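Local coordinates for protein N-(5'-phosphoribosyl)anthranilate isomerase (PDB 4AAJ) that catalyses the isomerisation of N-(5-phospho-beta-D-ribosyl)anthranilate to 1-(2-carboxyphenylamino)-1-deoxy-D-ribulose 5-phosphate, the third step from chorismate to tryptophan, at residues S128-P131 with E132-A135; L215-E218 with F219-A223; G204-Y208 with G209-P213. One frame throughout, in Å; residues are numbered along the deposited sequence.

Contact 1: residues S128-P131 with E132-A135; sequences SKNP and EEDA
The first turn of helix 131-144 is set up here, with Asn-130 at the N-cap position and Ser-128 and Asp-134 joined across the entry. Ser-128 OG donates to Asp-134 OD2 at 2.6 Å, reaching the oxygen on its anti side and 32° out of the carboxylate plane. Two torsions bring the groups together: OG of Ser-128 lies opposite its own backbone N, whereas CG of Asp-134 swings beside its backbone N (chi1 -81°), back toward the start of the helix. The backbone supplies the regular bonds: Asp-134 N to Asn-130 O at 3.1 Å and Ala-135 N to Pro-131 O at 2.9 Å, while Glu-133 N reaches Asn-130 O only weakly. At the exposed side the Asn-130 amide and the Glu-133 carboxylate pass at a slant, their planes 41° apart. ND2 of Asn-130 is 3.1 Å from OE2 of Glu-133, but the angle is too poor for a hydrogen bond, so this is proximity without a directed bond. The turn lies at the protein surface after strand 117-123, and its inner side rests on helix 165-173, where Ser-128 and Asp-134 touch Val-166 and Ala-135 meets Leu-169.

Contact 2: residues L215-E218 with F219-A223; sequences LVEE and FVRRA
Two guanidinium groups receive glutamates from different directions: that of Arg-221 at its edge, that of Arg-222 over one face. Glu-217 OE2 accepts from Arg-221 NH1 at 2.8 Å, on the syn side of the carboxylate and close to the guanidinium plane. The N-H...O angle of 150° confirms a directed salt bridge. Glu-217 OE1 is also near that edge, 2.9 Å from Arg-221 NH1. At Arg-222 the carboxylate and guanidinium planes stand 71° apart. Glu-218 OE2, 2.8 Å from NH2 and 3.1 Å from CZ of Arg-222, sits above the group instead of in its plane, so this salt bridge is electrostatic and not a directed hydrogen bond. Both pairs are i to i+4 bridges on helix 213-225, the last helix of the TIM barrel. Arg-222 carries its CG beside the backbone N (chi1 -71°) and then runs extended to NE, alongside the Glu-218 chain. Its NH1 is hydrogen-bonded to Ala-184 O, a tie to the loop outside this helix. Phe-219 N bonds to Leu-215 O at 2.8 Å and Val-220 N to Val-216 O at 3.0 Å. Phe-219 packs inward on Val-199 and Val-201 of strand 198-201, and Ala-223 on Val-187 and Ile-191 of helix 187-194.

Contact 3: residues G204-Y208 with G209-P213; sequences GVEKY and GIKDP
Glu-206 and Lys-211 send their side chains obliquely across one another, and the ammonium ends at the carboxylate: Lys-211 NZ donates to Glu-206 OE2 in a very short salt bridge of 2.5 Å. The Glu-206 chain is extended beyond CG, while Lys-211 folds at chi2 (67°), a bend that returns a chain starting away from residues 204-208 to Glu-206. NZ also meets the backbone oxygens of Cys-26 and Gly-27 and Ser-202 OG, so four oxygens gather round it and must share its three N-H groups. With alanine at Glu-206 the carboxylate is gone, and the Lys-211 ammonium is likely to be left with neutral oxygens alone among the partners named here.

Lys-207 and Asp-212, by contrast, run side by side and point the same way. CE of Lys-207 comes within 3.4 Å of Asp-212 OD1, but NZ of Lys-207 stays 4.1 Å from that oxygen, too far for a salt bridge. The stronger partner of Asp-212 is Leu-215 N, which its OD2 caps at the start of helix 213-225.

The backbones form a short, weakly bonded antiparallel hairpin that turns at Tyr-208 and Gly-209, both with positive phi. Lys-207 N bonds to Ile-210 O at 2.9 Å, and Asp-212 N to Val-205 O at 2.9 Å and a nearly straight 176°, the donor lying in the carbonyl plane. This hairpin links strand 198-201 to helix 213-225: Val-205 packs on Val-216 and Phe-219 of that helix and, with Lys-211, on Ile-25 of strand 22-25, while Ile-210 lies against Glu-33 of helix 31-38.

Contacts 2 and 3 are neighbours, with centres 12 Å apart, and touch directly: Leu-215 CD1 lies 3.6 Å from Glu-206 O. Both are partly buried and belong to the closing segment of the barrel, where the hairpin leads into helix 213-225. Contact 1 sits apart at the surface, about 22 Å from contact 2 between nearest atoms, at the start of helix 131-144. Their polar chemistry also differs: contact 1 relies on a hydroxyl-carboxylate bond at a helix entry, contact 2 on two ion pairs between exposed or partly exposed side chains, with Phe-219, Val-220 and Ala-223 buried, and contact 3 on a buried lysine paired with a glutamate and also bonded to other oxygens of the barrel.

Contact 1: residues S128-P131 with E132-A135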
loop_
_atom_site.group_PDB
_atom_site.type_symbol
_atom_site.label_atom_id
_atom_site.label_comp_id
_atom_site.label_asym_id
_atom_site.label_seq_id
_atom_site.Cartn_x
_atom_site.Cartn_y
_atom_site.Cartn_z
ATOM N N SER A 128 -15.364 -5.241 -15.197
ATOM C CA SER A 128 -16.246 -4.083 -15.143
ATOM C C SER A 128 -17.045 -3.920 -16.431
ATOM O O SER A 128 -16.469 -3.806 -17.518
ATOM C CB SER A 128 -15.436 -2.815 -14.852
ATOM O OG SER A 128 -16.250 -1.658 -14.907
ATOM N N LYS A 129 -18.372 -3.909 -16.291
ATOM C CA LYS A 129 -19.291 -3.669 -17.403
ATOM C C LYS A 129 -19.079 -2.280 -17.995
ATOM O O LYS A 129 -18.769 -2.146 -19.178
ATOM N N ASN A 130 -19.243 -1.253 -17.163
ATOM C CA ASN A 130 -18.973 0.125 -17.581
ATOM C C ASN A 130 -17.908 0.813 -16.710
ATOM O O ASN A 130 -18.211 1.277 -15.601
ATOM C CB ASN A 130 -20.262 0.948 -17.627
ATOM C CG ASN A 130 -20.191 2.093 -18.626
ATOM O OD1 ASN A 130 -19.180 2.795 -18.727
ATOM N ND2 ASN A 130 -21.273 2.287 -19.372
ATOM N N PRO A 131 -16.658 0.881 -17.218
ATOM C CA PRO A 131 -15.491 1.424 -16.509
ATOM C C PRO A 131 -15.677 2.855 -15.995
ATOM O O PRO A 131 -15.404 3.124 -14.819
ATOM C CB PRO A 131 -14.376 1.374 -17.567
ATOM C CG PRO A 131 -15.076 1.226 -18.878
ATOM C CD PRO A 131 -16.293 0.412 -18.567
ATOM N N GLU A 132 -16.145 3.747 -16.869
ATOM C CA GLU A 132 -16.338 5.163 -16.552
ATOM C C GLU A 132 -17.220 5.378 -15.319
ATOM O O GLU A 132 -16.945 6.255 -14.488
ATOM C CB GLU A 132 -16.929 5.896 -17.764
ATOM C CG GLU A 132 -16.993 7.412 -17.628
ATOM C CD GLU A 132 -15.642 8.081 -17.810
ATOM O OE1 GLU A 132 -15.101 8.049 -18.941
ATOM O OE2 GLU A 132 -15.117 8.634 -16.819
ATOM N N GLU A 133 -18.268 4.568 -15.202
ATOM C CA GLU A 133 -19.224 4.694 -14.108
ATOM C C GLU A 133 -18.725 4.047 -12.823
ATOM O O GLU A 133 -18.979 4.559 -11.731
ATOM C CB GLU A 133 -20.579 4.125 -14.517
ATOM C CG GLU A 133 -21.311 5.024 -15.504
ATOM C CD GLU A 133 -22.003 4.254 -16.609
ATOM O OE1 GLU A 133 -22.399 3.098 -16.361
ATOM O OE2 GLU A 133 -22.140 4.810 -17.727
ATOM N N ASP A 134 -18.022 2.924 -12.957
ATOM C CA ASP A 134 -17.372 2.283 -11.815
ATOM C C ASP A 134 -16.282 3.172 -11.216
ATOM O O ASP A 134 -16.127 3.213 -9.997
ATOM C CB ASP A 134 -16.811 0.908 -12.193
ATOM C CG ASP A 134 -17.877 -0.182 -12.192
ATOM O OD1 ASP A 134 -18.997 0.060 -11.681
ATOM O OD2 ASP A 134 -17.592 -1.288 -12.702
ATOM N N ALA A 135 -15.548 3.879 -12.074
ATOM C CA ALA A 135 -14.543 4.847 -11.633
ATOM C C ALA A 135 -15.191 5.996 -10.872
ATOM O O ALA A 135 -14.736 6.359 -9.785
ATOM C CB ALA A 135 -13.735 5.374 -12.805
#

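Contact 2: residues L215-E218 with F219-A223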
loop_
_atom_site.group_PDB
_atom_site.type_symbol
_atom_site.label_atom_id
_atom_site.label_comp_id
_atom_site.label_asym_id
_atom_site.label_seq_id
_atom_site.Cartn_x
_atom_site.Cartn_y
_atom_site.Cartn_z
ATOM N N LEU A 215 15.029 -9.419 -7.591
ATOM C CA LEU A 215 13.661 -9.100 -8.023
ATOM C C LEU A 215 13.257 -7.685 -7.596
ATOM O O LEU A 215 12.710 -6.929 -8.403
ATOM C CB LEU A 215 12.649 -10.145 -7.533
ATOM C CG LEU A 215 12.731 -11.579 -8.088
ATOM C CD1 LEU A 215 11.591 -12.429 -7.545
ATOM C CD2 LEU A 215 12.746 -11.628 -9.612
ATOM N N VAL A 216 13.553 -7.332 -6.343
ATOM C CA VAL A 216 13.319 -5.978 -5.817
ATOM C C VAL A 216 13.988 -4.922 -6.699
ATOM O O VAL A 216 13.325 -3.996 -7.175
ATOM C CB VAL A 216 13.791 -5.841 -4.343
ATOM C CG1 VAL A 216 13.813 -4.380 -3.896
ATOM C CG2 VAL A 216 12.907 -6.661 -3.414
ATOM N N GLU A 217 15.292 -5.078 -6.931
ATOM C CA GLU A 217 16.066 -4.130 -7.738
ATOM C C GLU A 217 15.522 -4.002 -9.164
ATOM O O GLU A 217 15.405 -2.895 -9.690
ATOM C CB GLU A 217 17.551 -4.530 -7.747
ATOM C CG GLU A 217 18.489 -3.549 -8.443
ATOM C CD GLU A 217 18.530 -3.729 -9.954
ATOM O OE1 GLU A 217 18.462 -4.889 -10.430
ATOM O OE2 GLU A 217 18.634 -2.709 -10.670
ATOM N N GLU A 218 15.190 -5.139 -9.775
ATOM C CA GLU A 218 14.633 -5.185 -11.127
ATOM C C GLU A 218 13.260 -4.515 -11.203
ATOM O O GLU A 218 13.017 -3.686 -12.085
ATOM C CB GLU A 218 14.532 -6.634 -11.602
ATOM C CG GLU A 218 14.203 -6.801 -13.077
ATOM C CD GLU A 218 13.819 -8.227 -13.430
ATOM O OE1 GLU A 218 13.986 -9.128 -12.578
ATOM O OE2 GLU A 218 13.346 -8.449 -14.567
ATOM N N PHE A 219 12.371 -4.878 -10.277
ATOM C CA PHE A 219 11.033 -4.294 -10.239
ATOM C C PHE A 219 11.090 -2.776 -10.124
ATOM O O PHE A 219 10.435 -2.067 -10.888
ATOM C CB PHE A 219 10.205 -4.867 -9.082
ATOM C CG PHE A 219 8.773 -4.392 -9.070
ATOM C CD1 PHE A 219 8.433 -3.162 -8.507
ATOM C CD2 PHE A 219 7.767 -5.171 -9.628
ATOM C CE1 PHE A 219 7.118 -2.720 -8.503
ATOM C CE2 PHE A 219 6.450 -4.732 -9.622
ATOM C CZ PHE A 219 6.127 -3.509 -9.056
ATOM N N VAL A 220 11.865 -2.286 -9.161
ATOM C CA VAL A 220 11.961 -0.852 -8.912
ATOM C C VAL A 220 12.530 -0.145 -10.144
ATOM O O VAL A 220 11.957 0.839 -10.614
ATOM C CB VAL A 220 12.785 -0.535 -7.639
ATOM C CG1 VAL A 220 12.951 0.966 -7.451
ATOM C CG2 VAL A 220 12.120 -1.133 -6.407
ATOM N N ARG A 221 13.633 -0.676 -10.677
ATOM C CA ARG A 221 14.296 -0.095 -11.849
ATOM C C ARG A 221 13.341 0.035 -13.036
ATOM O O ARG A 221 13.217 1.114 -13.618
ATOM C CB ARG A 221 15.532 -0.918 -12.238
ATOM C CG ARG A 221 16.459 -0.239 -13.238
ATOM C CD ARG A 221 17.589 -1.160 -13.694
ATOM N NE ARG A 221 17.106 -2.271 -14.520
ATOM C CZ ARG A 221 17.181 -3.558 -14.186
ATOM N NH1 ARG A 221 17.742 -3.924 -13.042
ATOM N NH2 ARG A 221 16.705 -4.486 -15.007
ATOM N N ARG A 222 12.668 -1.066 -13.374
ATOM C CA ARG A 222 11.712 -1.098 -14.483
ATOM C C ARG A 222 10.550 -0.128 -14.273
ATOM O O ARG A 222 10.139 0.571 -15.208
ATOM C CB ARG A 222 11.173 -2.517 -14.699
ATOM C CG ARG A 222 12.181 -3.499 -15.271
ATOM C CD ARG A 222 11.503 -4.789 -15.695
ATOM N NE ARG A 222 12.465 -5.779 -16.174
ATOM C CZ ARG A 222 12.151 -6.850 -16.900
ATOM N NH1 ARG A 222 10.891 -7.088 -17.247
ATOM N NH2 ARG A 222 13.104 -7.689 -17.285
ATOM N N ALA A 223 10.026 -0.094 -13.046
ATOM C CA ALA A 223 8.921 0.798 -12.704
ATOM C C ALA A 223 9.342 2.258 -12.822
ATOM O O ALA A 223 8.613 3.077 -13.376
ATOM C CB ALA A 223 8.400 0.500 -11.304
#

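Contact 3: residues G204-Y208 with G209-P213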
loop_
_atom_site.group_PDB
_atom_site.type_symbol
_atom_site.label_atom_id
_atom_site.label_comp_id
_atom_site.label_asym_id
_atom_site.label_seq_id
_atom_site.Cartn_x
_atom_site.Cartn_y
_atom_site.Cartn_z
ATOM N N GLY A 204 5.162 -10.442 -5.861
ATOM C CA GLY A 204 5.849 -10.316 -7.144
ATOM C C GLY A 204 7.359 -10.181 -7.074
ATOM O O GLY A 204 8.056 -10.470 -8.052
ATOM N N VAL A 205 7.867 -9.737 -5.925
ATOM C CA VAL A 205 9.312 -9.596 -5.715
ATOM C C VAL A 205 9.865 -10.590 -4.675
ATOM O O VAL A 205 10.939 -10.378 -4.101
ATOM C CB VAL A 205 9.711 -8.134 -5.385
ATOM C CG1 VAL A 205 9.483 -7.240 -6.594
ATOM C CG2 VAL A 205 8.960 -7.604 -4.168
ATOM N N GLU A 206 9.126 -11.677 -4.452
ATOM C CA GLU A 206 9.460 -12.674 -3.434
ATOM C C GLU A 206 9.932 -13.997 -4.031
ATOM O O GLU A 206 9.605 -14.325 -5.174
ATOM C CB GLU A 206 8.244 -12.971 -2.556
ATOM C CG GLU A 206 7.996 -11.989 -1.428
ATOM C CD GLU A 206 6.809 -12.384 -0.566
ATOM O OE1 GLU A 206 6.276 -13.498 -0.755
ATOM O OE2 GLU A 206 6.401 -11.584 0.305
ATOM N N LYS A 207 10.697 -14.740 -3.230
ATOM C CA LYS A 207 11.047 -16.139 -3.496
ATOM C C LYS A 207 11.095 -16.888 -2.172
ATOM O O LYS A 207 11.847 -16.512 -1.268
ATOM C CB LYS A 207 12.389 -16.265 -4.222
ATOM C CG LYS A 207 12.282 -16.191 -5.740
ATOM C CD LYS A 207 13.433 -16.901 -6.439
ATOM C CE LYS A 207 14.692 -16.048 -6.481
ATOM N NZ LYS A 207 15.699 -16.592 -7.436
ATOM N N TYR A 208 10.280 -17.935 -2.065
ATOM C CA TYR A 208 10.139 -18.734 -0.837
ATOM C C TYR A 208 9.646 -17.905 0.365
ATOM O O TYR A 208 10.036 -18.153 1.515
ATOM C CB TYR A 208 11.441 -19.482 -0.498
ATOM C CG TYR A 208 12.056 -20.257 -1.651
ATOM C CD1 TYR A 208 11.707 -21.589 -1.891
ATOM C CD2 TYR A 208 12.996 -19.660 -2.495
ATOM C CE1 TYR A 208 12.272 -22.299 -2.941
ATOM C CE2 TYR A 208 13.567 -20.360 -3.546
ATOM C CZ TYR A 208 13.203 -21.677 -3.764
ATOM O OH TYR A 208 13.771 -22.369 -4.808
ATOM N N GLY A 209 8.784 -16.926 0.085
ATOM C CA GLY A 209 8.207 -16.055 1.117
ATOM C C GLY A 209 9.163 -15.032 1.708
ATOM O O GLY A 209 8.949 -14.545 2.824
ATOM N N ILE A 210 10.225 -14.714 0.970
ATOM C CA ILE A 210 11.214 -13.724 1.400
ATOM C C ILE A 210 11.539 -12.815 0.213
ATOM O O ILE A 210 11.724 -13.293 -0.904
ATOM C CB ILE A 210 12.510 -14.391 1.939
ATOM C CG1 ILE A 210 12.187 -15.397 3.052
ATOM C CG2 ILE A 210 13.495 -13.343 2.456
ATOM C CD1 ILE A 210 13.256 -16.447 3.277
ATOM N N LYS A 211 11.593 -11.505 0.455
ATOM C CA LYS A 211 11.911 -10.538 -0.598
ATOM C C LYS A 211 13.284 -10.808 -1.219
ATOM O O LYS A 211 14.278 -10.929 -0.507
ATOM C CB LYS A 211 11.825 -9.097 -0.072
ATOM C CG LYS A 211 10.488 -8.399 -0.328
ATOM C CD LYS A 211 9.344 -9.018 0.452
ATOM C CE LYS A 211 8.018 -8.378 0.065
ATOM N NZ LYS A 211 6.873 -9.155 0.596
ATOM N N ASP A 212 13.315 -10.916 -2.545
ATOM C CA ASP A 212 14.536 -11.245 -3.286
ATOM C C ASP A 212 15.219 -9.974 -3.774
ATOM O O ASP A 212 14.608 -9.197 -4.510
ATOM C CB ASP A 212 14.202 -12.146 -4.478
ATOM C CG ASP A 212 15.418 -12.457 -5.341
ATOM O OD1 ASP A 212 16.181 -13.372 -4.972
ATOM O OD2 ASP A 212 15.602 -11.799 -6.390
ATOM N N PRO A 213 16.496 -9.764 -3.386
ATOM C CA PRO A 213 17.214 -8.535 -3.743
ATOM C C PRO A 213 17.267 -8.243 -5.241
ATOM O O PRO A 213 17.201 -7.077 -5.646
ATOM C CB PRO A 213 18.622 -8.777 -3.183
ATOM C CG PRO A 213 18.400 -9.715 -2.047
ATOM C CD PRO A 213 17.318 -10.637 -2.526
#